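Local coordinates for protein ATP-dependent DNA helicase uvsW (Enterobacteria phage T4, PDB 1RIF) that couples ATP hydrolysis to 3'-5' unwinding of duplex DNA and catalyses branch migration in phage T4 recombination-dependent repair, its N-terminal portion, including the ATP-binding domain, being the part described here, at residues 129-135 / 253-259; 148-152 / 227-231. The protein carries 1 engineered substitution. All blocks are in the same frame, centred on the assembly; numbering follows the deposited sequence.

Contact 1: 129-135 / 253-259; sequences RRRILNL and MFKFGLS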
loop_
_atom_site.group_PDB
_atom_site.type_symbol
_atom_site.label_atom_id
_atom_site.label_comp_id
_atom_site.label_asym_id
_atom_site.label_seq_id
_atom_site.Cartn_x
_atom_site.Cartn_y
_atom_site.Cartn_z
ATOM N N ARG A 129 -6.187 -8.096 -1.751
ATOM C CA ARG A 129 -5.476 -7.504 -0.614
ATOM C C ARG A 129 -4.614 -6.274 -0.885
ATOM O O ARG A 129 -4.641 -5.323 -0.104
ATOM C CB ARG A 129 -4.602 -8.566 0.080
ATOM C CG ARG A 129 -5.208 -9.211 1.328
ATOM C CD ARG A 129 -6.429 -10.045 0.997
ATOM N NE ARG A 129 -7.024 -10.712 2.162
ATOM C CZ ARG A 129 -6.524 -11.788 2.775
ATOM N NH1 ARG A 129 -5.395 -12.354 2.359
ATOM N NH2 ARG A 129 -7.181 -12.325 3.789
ATOM N N ARG A 130 -3.841 -6.283 -1.969
ATOM C CA ARG A 130 -2.982 -5.140 -2.257
ATOM C C ARG A 130 -2.818 -4.887 -3.748
ATOM O O ARG A 130 -2.412 -5.780 -4.489
ATOM C CB ARG A 130 -1.612 -5.344 -1.585
ATOM C CG ARG A 130 -0.845 -6.578 -2.058
ATOM C CD ARG A 130 0.219 -7.016 -1.049
ATOM N NE ARG A 130 -0.372 -7.550 0.177
ATOM C CZ ARG A 130 -1.003 -8.724 0.272
ATOM N NH1 ARG A 130 -1.129 -9.515 -0.788
ATOM N NH2 ARG A 130 -1.523 -9.103 1.437
ATOM N N ARG A 131 -3.139 -3.664 -4.175
ATOM C CA ARG A 131 -3.044 -3.266 -5.578
ATOM C C ARG A 131 -2.741 -1.785 -5.752
ATOM O O ARG A 131 -2.907 -0.980 -4.832
ATOM C CB ARG A 131 -4.368 -3.507 -6.318
ATOM C CG ARG A 131 -4.904 -4.906 -6.301
ATOM C CD ARG A 131 -4.590 -5.641 -7.587
ATOM N NE ARG A 131 -3.932 -6.914 -7.301
ATOM C CZ ARG A 131 -4.119 -8.029 -7.994
ATOM N NH1 ARG A 131 -4.960 -8.037 -9.024
ATOM N NH2 ARG A 131 -3.465 -9.135 -7.657
ATOM N N ILE A 132 -2.292 -1.441 -6.954
ATOM C CA ILE A 132 -2.075 -0.052 -7.309
ATOM C C ILE A 132 -3.323 0.133 -8.155
ATOM O O ILE A 132 -3.442 -0.454 -9.228
ATOM C CB ILE A 132 -0.857 0.186 -8.209
ATOM C CG1 ILE A 132 0.438 0.112 -7.399
ATOM C CG2 ILE A 132 -0.972 1.552 -8.854
ATOM C CD1 ILE A 132 1.676 0.296 -8.252
ATOM N N LEU A 133 -4.270 0.910 -7.643
ATOM C CA LEU A 133 -5.508 1.151 -8.347
ATOM C C LEU A 133 -5.259 2.309 -9.295
ATOM O O LEU A 133 -5.131 3.460 -8.876
ATOM C CB LEU A 133 -6.614 1.482 -7.346
ATOM C CG LEU A 133 -6.822 0.417 -6.267
ATOM C CD1 LEU A 133 -7.869 0.902 -5.283
ATOM C CD2 LEU A 133 -7.236 -0.907 -6.908
ATOM N N ASN A 134 -5.176 1.985 -10.579
ATOM C CA ASN A 134 -4.908 2.979 -11.599
ATOM C C ASN A 134 -6.189 3.626 -12.127
ATOM O O ASN A 134 -6.728 3.205 -13.149
ATOM C CB ASN A 134 -4.120 2.316 -12.731
ATOM C CG ASN A 134 -3.716 3.293 -13.812
ATOM O OD1 ASN A 134 -3.421 4.453 -13.531
ATOM N ND2 ASN A 134 -3.683 2.825 -15.056
ATOM N N LEU A 135 -6.679 4.647 -11.424
ATOM C CA LEU A 135 -7.893 5.342 -11.844
ATOM C C LEU A 135 -7.673 6.842 -11.873
ATOM O O LEU A 135 -6.941 7.379 -11.044
ATOM C CB LEU A 135 -9.066 5.036 -10.904
ATOM C CG LEU A 135 -8.991 3.798 -10.018
ATOM C CD1 LEU A 135 -8.191 4.141 -8.774
ATOM C CD2 LEU A 135 -10.386 3.361 -9.624
ATOM N N MET A 253 -2.076 -6.057 6.149
ATOM C CA MET A 253 -2.613 -7.012 5.204
ATOM C C MET A 253 -3.135 -6.335 3.932
ATOM O O MET A 253 -2.975 -6.863 2.829
ATOM C CB MET A 253 -3.732 -7.785 5.902
ATOM C CG MET A 253 -4.151 -9.077 5.242
ATOM S SD MET A 253 -5.728 -9.646 5.940
ATOM C CE MET A 253 -5.583 -9.071 7.681
ATOM N N PHE A 254 -3.765 -5.175 4.086
ATOM C CA PHE A 254 -4.286 -4.449 2.932
ATOM C C PHE A 254 -3.454 -3.203 2.683
ATOM O O PHE A 254 -3.141 -2.457 3.606
ATOM C CB PHE A 254 -5.749 -4.019 3.136
ATOM C CG PHE A 254 -6.717 -5.162 3.283
ATOM C CD1 PHE A 254 -6.979 -5.717 4.536
ATOM C CD2 PHE A 254 -7.359 -5.689 2.166
ATOM C CE1 PHE A 254 -7.866 -6.777 4.675
ATOM C CE2 PHE A 254 -8.250 -6.750 2.292
ATOM C CZ PHE A 254 -8.505 -7.297 3.554
ATOM N N LYS A 255 -3.089 -2.988 1.427
ATOM C CA LYS A 255 -2.315 -1.824 1.047
ATOM C C LYS A 255 -2.744 -1.417 -0.337
ATOM O O LYS A 255 -2.791 -2.245 -1.241
ATOM C CB LYS A 255 -0.812 -2.122 1.088
ATOM C CG LYS A 255 -0.266 -2.173 2.509
ATOM C CD LYS A 255 1.249 -2.038 2.562
ATOM C CE LYS A 255 1.941 -3.283 2.064
ATOM N NZ LYS A 255 3.409 -3.112 2.116
ATOM N N PHE A 256 -3.076 -0.139 -0.492
ATOM C CA PHE A 256 -3.522 0.386 -1.775
ATOM C C PHE A 256 -2.887 1.712 -2.161
ATOM O O PHE A 256 -2.735 2.614 -1.341
ATOM C CB PHE A 256 -5.047 0.557 -1.785
ATOM C CG PHE A 256 -5.796 -0.697 -1.419
ATOM C CD1 PHE A 256 -6.499 -0.779 -0.224
ATOM C CD2 PHE A 256 -5.770 -1.805 -2.256
ATOM C CE1 PHE A 256 -7.165 -1.956 0.131
ATOM C CE2 PHE A 256 -6.428 -2.975 -1.912
ATOM C CZ PHE A 256 -7.126 -3.052 -0.715
ATOM N N GLY A 257 -2.503 1.802 -3.426
ATOM C CA GLY A 257 -1.949 3.030 -3.956
ATOM C C GLY A 257 -2.961 3.455 -5.005
ATOM O O GLY A 257 -3.452 2.615 -5.751
ATOM N N LEU A 258 -3.318 4.731 -5.048
ATOM C CA LEU A 258 -4.273 5.203 -6.052
ATOM C C LEU A 258 -3.602 6.282 -6.889
ATOM O O LEU A 258 -3.021 7.235 -6.354
ATOM C CB LEU A 258 -5.544 5.760 -5.397
ATOM C CG LEU A 258 -6.449 4.737 -4.710
ATOM C CD1 LEU A 258 -5.893 4.394 -3.323
ATOM C CD2 LEU A 258 -7.855 5.308 -4.605
ATOM N N SER A 259 -3.683 6.147 -8.207
ATOM C CA SER A 259 -3.027 7.119 -9.054
ATOM C C SER A 259 -3.437 7.028 -10.507
ATOM O O SER A 259 -3.614 5.941 -11.044
ATOM C CB SER A 259 -1.513 6.927 -8.932
ATOM O OG SER A 259 -0.808 7.733 -9.848
#

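Contact 2: 148-152 / 227-231; sequences LARYY and GMMMN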
loop_
_atom_site.group_PDB
_atom_site.type_symbol
_atom_site.label_atom_id
_atom_site.label_comp_id
_atom_site.label_asym_id
_atom_site.label_seq_id
_atom_site.Cartn_x
_atom_site.Cartn_y
_atom_site.Cartn_z
ATOM N N LEU A 148 -13.266 1.043 1.059
ATOM C CA LEU A 148 -12.197 0.131 1.436
ATOM C C LEU A 148 -11.975 0.173 2.957
ATOM O O LEU A 148 -11.841 -0.872 3.589
ATOM C CB LEU A 148 -10.909 0.515 0.699
ATOM C CG LEU A 148 -10.847 0.105 -0.769
ATOM C CD1 LEU A 148 -9.721 0.867 -1.437
ATOM C CD2 LEU A 148 -10.641 -1.397 -0.887
ATOM N N ALA A 149 -11.945 1.373 3.539
ATOM C CA ALA A 149 -11.758 1.519 4.987
ATOM C C ALA A 149 -12.974 0.986 5.775
ATOM O O ALA A 149 -12.810 0.334 6.807
ATOM C CB ALA A 149 -11.486 2.983 5.339
ATOM N N ARG A 150 -14.184 1.265 5.282
ATOM C CA ARG A 150 -15.433 0.784 5.895
ATOM C C ARG A 150 -15.401 -0.746 5.980
ATOM O O ARG A 150 -15.687 -1.337 7.021
ATOM C CB ARG A 150 -16.631 1.153 5.017
ATOM C CG ARG A 150 -17.910 1.546 5.738
ATOM C CD ARG A 150 -18.274 0.701 6.941
ATOM N NE ARG A 150 -18.640 1.608 8.027
ATOM C CZ ARG A 150 -19.574 1.381 8.945
ATOM N NH1 ARG A 150 -20.272 0.258 8.943
ATOM N NH2 ARG A 150 -19.819 2.308 9.860
ATOM N N TYR A 151 -15.088 -1.382 4.854
ATOM C CA TYR A 151 -15.021 -2.829 4.794
ATOM C C TYR A 151 -14.073 -3.363 5.848
ATOM O O TYR A 151 -14.425 -4.257 6.602
ATOM C CB TYR A 151 -14.537 -3.296 3.423
ATOM C CG TYR A 151 -14.398 -4.795 3.344
ATOM C CD1 TYR A 151 -15.477 -5.595 2.966
ATOM C CD2 TYR A 151 -13.211 -5.426 3.728
ATOM C CE1 TYR A 151 -15.381 -6.984 2.978
ATOM C CE2 TYR A 151 -13.107 -6.814 3.745
ATOM C CZ TYR A 151 -14.196 -7.586 3.369
ATOM O OH TYR A 151 -14.103 -8.960 3.386
ATOM N N TYR A 152 -12.861 -2.823 5.884
ATOM C CA TYR A 152 -11.864 -3.262 6.853
ATOM C C TYR A 152 -12.354 -3.046 8.285
ATOM O O TYR A 152 -12.243 -3.929 9.141
ATOM C CB TYR A 152 -10.552 -2.498 6.661
ATOM C CG TYR A 152 -9.482 -2.974 7.601
ATOM C CD1 TYR A 152 -8.686 -4.079 7.286
ATOM C CD2 TYR A 152 -9.336 -2.393 8.858
ATOM C CE1 TYR A 152 -7.784 -4.600 8.207
ATOM C CE2 TYR A 152 -8.442 -2.902 9.782
ATOM C CZ TYR A 152 -7.672 -4.008 9.458
ATOM O OH TYR A 152 -6.827 -4.540 10.413
ATOM N N GLY A 227 -3.801 -2.329 9.867
ATOM C CA GLY A 227 -4.164 -3.515 9.117
ATOM C C GLY A 227 -4.373 -3.170 7.650
ATOM O O GLY A 227 -4.292 -4.029 6.767
ATOM N N MET A 228 -4.655 -1.897 7.396
ATOM C CA MET A 228 -4.868 -1.407 6.044
ATOM C C MET A 228 -4.222 -0.038 5.902
ATOM O O MET A 228 -4.235 0.756 6.832
ATOM C CB MET A 228 -6.363 -1.302 5.735
ATOM C CG MET A 228 -6.670 -0.740 4.353
ATOM S SD MET A 228 -8.446 -0.540 4.028
ATOM C CE MET A 228 -8.905 -2.237 3.620
ATOM N N MET A 229 -3.644 0.222 4.735
ATOM C CA MET A 229 -2.988 1.497 4.449
ATOM C C MET A 229 -3.263 1.877 2.998
ATOM O O MET A 229 -3.234 1.030 2.100
ATOM C CB MET A 229 -1.469 1.384 4.698
ATOM C CG MET A 229 -0.640 2.633 4.382
ATOM S SD MET A 229 -0.194 2.861 2.619
ATOM C CE MET A 229 1.038 1.589 2.405
ATOM N N MET A 230 -3.542 3.157 2.788
ATOM C CA MET A 230 -3.817 3.697 1.467
ATOM C C MET A 230 -3.025 4.984 1.247
ATOM O O MET A 230 -2.848 5.790 2.171
ATOM C CB MET A 230 -5.302 4.038 1.321
ATOM C CG MET A 230 -6.265 2.886 1.429
ATOM S SD MET A 230 -7.925 3.543 1.691
ATOM C CE MET A 230 -8.371 2.766 3.220
ATOM N N ASN A 231 -2.566 5.177 0.015
ATOM C CA ASN A 231 -1.838 6.385 -0.349
ATOM C C ASN A 231 -2.434 6.922 -1.652
ATOM O O ASN A 231 -2.239 6.341 -2.723
ATOM C CB ASN A 231 -0.342 6.087 -0.519
ATOM C CG ASN A 231 0.463 7.323 -0.941
ATOM O OD1 ASN A 231 0.073 8.467 -0.679
ATOM N ND2 ASN A 231 1.599 7.089 -1.575
#

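Contact 1: 129-135 / 253-259
Two neighbouring parallel β-strands, 130-133 and 254-258, meet here inside the seven-stranded parallel sheet of the helicase ATP-binding domain. They run almost exactly alongside each other, with axes 4.5 Å apart at closest approach and 7° between their directions. Backbone hydrogen bonds alternate in the parallel manner: K255 N to R129 O (3.2 Å), R131 N to K255 O (3.3 Å), G257 N to R131 O (3.1 Å), L133 N to G257 O (2.7 Å) and S259 N to L133 O (3.1 Å). R130, I132 and K255 point to one face, where I132 pairs with glycine G257. On the other, L133 CD1 packs 4.1 Å from L258 CG, and F256 leans over to bring CZ within 3.4 Å of R129 O; this face is covered by helix 141-155. At the strand entrance, the R129 guanidinium carries M253 SD over one face, with NH2 3.7 Å from SD, and pairs by a salt bridge with E89. At the exit, L135 begins the predicted ATP-binding loop, while S259 probably opens helicase motif III. Such central parallel strands, each delivering a functional loop at its C-terminal end, are the signature of the RecA-like P-loop NTPase fold of superfamily 2 helicases.

Contact 2: 148-152 / 227-231
How a helix is seated on a β-sheet by the fit of apolar and aromatic side chains is well illustrated by this contact, which buries 297 Å² between 148-152 and 227-231. The helix segment and strand 228-231 run antiparallel at 175°, with axes 9.7 Å apart, a spacing filled by side chains. Alternation along the strand selects M228 and M230 as the bumps, both reaching toward the helix. M228 enters the hollow between L148 and Y152, one helical turn apart: its CE lies 3.2 Å from L148 O and 3.5 Å from Y152 CB. M230 fills the adjoining dimple, where its CE sits 4.2 Å from L148 CB and 3.8 Å from A149 CB. Y152 answers with a bump of its own. Its ring lies flat against the stem of M228, with M228 CB 4.2 Å from the centroid of the Y152 ring in a CH-π contact, while M228 SD makes an oblique Met-aromatic contact at 5.4 Å from that Y152 centroid. Beyond the ring, Y152 OH comes within 3.1 Å of G227 CA; a β-carbon at G227 would collide with that hydroxyl. Around this interface, strands 159-163 and 254-258 flank strand 226-232, contributing I160 against Y152 and M230, and F256 against L148. Helix 116-128 packs beside helix 141-155, touching L148 through V122 and L126.

How the contacts relate
Contact 1 pairs two strands within the sheet and contact 2 packs a helix on it, their centres about 10 Å apart. Strands 254-258 and 226-232 are neighbours, probably hydrogen-bonded from F256 N to M229 O (2.8 Å) and from N231 N to F256 O (2.9 Å). F254 belongs to both packings: its CB lies 3.6 Å from M228 CG and its CD1 3.6 Å from Y152 CD1. Strand 130-133, the predicted ATP-binding loop from L135 and helix 141-155 form one β-loop-α unit, the P-loop pattern; the L148 side chain is about 8 Å from that of L135. Strand 226-232 leads into the predicted DEAH box, and a gold ion lies about 4 Å from the S259 side chain.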